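Local structure of putative acetamidase/formamidase (Yersinia enterocolitica subsp. palearctica serotype O:3, 5UBU) at residues G66-S70 and E71-P75. The protein probably hydrolyses non-peptide carbon-nitrogen bonds in linear amides. Residues are numbered along the deposited sequence; the frame is centred on the assembly and turned at random.
Sequences GAISS and EQDIP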
loop_
_atom_site.group_PDB
_atom_site.type_symbol
_atom_site.label_atom_id
_atom_site.label_comp_id
_atom_site.label_asym_id
_atom_site.label_seq_id
_atom_site.Cartn_x
_atom_site.Cartn_y
_atom_site.Cartn_z
ATOM N N GLY B 66 -2.969 6.469 -33.043
ATOM C CA GLY B 66 -3.262 5.717 -34.258
ATOM C C GLY B 66 -2.306 4.593 -34.636
ATOM O O GLY B 66 -2.410 4.035 -35.735
ATOM N N ALA B 67 -1.398 4.226 -33.729
ATOM C CA ALA B 67 -0.415 3.170 -34.016
ATOM C C ALA B 67 -1.021 1.781 -34.153
ATOM O O ALA B 67 -0.421 0.909 -34.787
ATOM C CB ALA B 67 0.665 3.152 -32.948
ATOM N N ILE B 68 -2.200 1.579 -33.560
ATOM C CA ILE B 68 -2.888 0.288 -33.612
ATOM C C ILE B 68 -4.140 0.395 -34.480
ATOM O O ILE B 68 -4.987 1.251 -34.255
ATOM C CB ILE B 68 -3.224 -0.216 -32.191
ATOM C CG1 ILE B 68 -1.926 -0.423 -31.408
ATOM C CG2 ILE B 68 -3.990 -1.528 -32.242
ATOM C CD1 ILE B 68 -2.125 -0.916 -29.995
ATOM N N SER B 69 -4.243 -0.485 -35.471
ATOM C CA SER B 69 -5.375 -0.481 -36.407
ATOM C C SER B 69 -5.840 -1.888 -36.825
ATOM O O SER B 69 -6.638 -2.033 -37.751
ATOM C CB SER B 69 -4.984 0.343 -37.642
ATOM O OG SER B 69 -3.791 -0.142 -38.227
ATOM N N SER B 70 -5.345 -2.910 -36.134
ATOM C CA SER B 70 -5.702 -4.294 -36.423
ATOM C C SER B 70 -5.636 -5.160 -35.178
ATOM O O SER B 70 -4.749 -4.984 -34.338
ATOM C CB SER B 70 -4.739 -4.873 -37.460
ATOM O OG SER B 70 -4.964 -6.258 -37.641
ATOM N N GLU B 71 -6.552 -6.122 -35.069
ATOM C CA GLU B 71 -6.524 -7.038 -33.932
ATOM C C GLU B 71 -5.284 -7.956 -33.971
ATOM O O GLU B 71 -4.940 -8.568 -32.964
ATOM C CB GLU B 71 -7.821 -7.843 -33.806
ATOM C CG GLU B 71 -9.015 -6.986 -33.418
ATOM C CD GLU B 71 -10.263 -7.783 -33.059
ATOM O OE1 GLU B 71 -10.269 -9.019 -33.215
ATOM O OE2 GLU B 71 -11.249 -7.162 -32.607
ATOM N N GLN B 72 -4.612 -8.029 -35.117
ATOM C CA GLN B 72 -3.376 -8.823 -35.260
ATOM C C GLN B 72 -2.114 -8.013 -34.906
ATOM O O GLN B 72 -1.001 -8.527 -35.008
ATOM C CB GLN B 72 -3.249 -9.511 -36.635
ATOM C CG GLN B 72 -4.193 -10.702 -36.813
ATOM C CD GLN B 72 -5.647 -10.273 -36.966
ATOM O OE1 GLN B 72 -6.504 -10.582 -36.132
ATOM N NE2 GLN B 72 -5.930 -9.547 -38.048
ATOM N N ASP B 73 -2.291 -6.754 -34.488
ATOM C CA ASP B 73 -1.167 -5.917 -34.064
ATOM C C ASP B 73 -0.651 -6.420 -32.725
ATOM O O ASP B 73 -1.393 -6.985 -31.927
ATOM C CB ASP B 73 -1.558 -4.433 -33.932
ATOM C CG ASP B 73 -1.800 -3.750 -35.277
ATOM O OD1 ASP B 73 -1.419 -4.306 -36.326
ATOM O OD2 ASP B 73 -2.343 -2.629 -35.283
ATOM N N ILE B 74 0.634 -6.184 -32.495
ATOM C CA ILE B 74 1.322 -6.611 -31.292
ATOM C C ILE B 74 1.783 -5.355 -30.545
ATOM O O ILE B 74 2.771 -4.731 -30.937
ATOM C CB ILE B 74 2.514 -7.518 -31.665
ATOM C CG1 ILE B 74 2.007 -8.738 -32.458
ATOM C CG2 ILE B 74 3.258 -7.980 -30.414
ATOM C CD1 ILE B 74 3.098 -9.605 -33.036
ATOM N N PRO B 75 1.046 -4.966 -29.477
ATOM C CA PRO B 75 1.358 -3.791 -28.672
ATOM C C PRO B 75 2.824 -3.620 -28.229
ATOM O O PRO B 75 3.339 -2.517 -28.310
ATOM C CB PRO B 75 0.454 -3.968 -27.458
ATOM C CG PRO B 75 -0.747 -4.654 -27.990
ATOM C CD PRO B 75 -0.310 -5.466 -29.172
#
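The carboxylate of Asp73 has one face turned to Ser70. Ser70 O lies over Asp73 CG on this face, 3.3 Å away. The backbone N of Ser70 lies over OD2 on the same face, and Ser70 CB lies over Asp73 OD1 at 3.6 Å. At the OD2 end, Ser69 N meets Asp73 OD2 at 2.9 Å, nearly along the C-O axis, in a fairly straight bond of 163°. Ser70 N adds a weak, bent bond to Asp73 OD2 at 3.1 Å. OD2 thus takes one firm N-H at its end and a weaker one from over its face. Asp73 CG stands beside its own backbone N (chi1 -71°), which folds the acid back over the incoming chain. Ile68 CG2 comes alongside, 3.6 Å from Asp73 OD2.

Residues Ser70 to Asp73 form a type I beta turn. It is closed by Asp73 N to Ser70 O at 3.0 Å. Ser70 also makes an ST turn: its OG accepts Gln72 N at 3.1 Å. With chi1 at 173°, OG lies beside the carbonyl carbon and reaches forward to that N-H. Both Ser70 oxygens therefore tie down the turn.

Ile68, before the turn, loosely approaches with CD1 the ring of Pro75, after it. Residues 66-74 are loop between strand 55-59 and helix 75-78, which starts at Pro75, with Ile74 at the N-cap position. Ile68 and Pro75 both pack on Val146 of strand 145-151. Glu71 OE2 binds that strand too, through Met148 N and a salt bridge to Arg147.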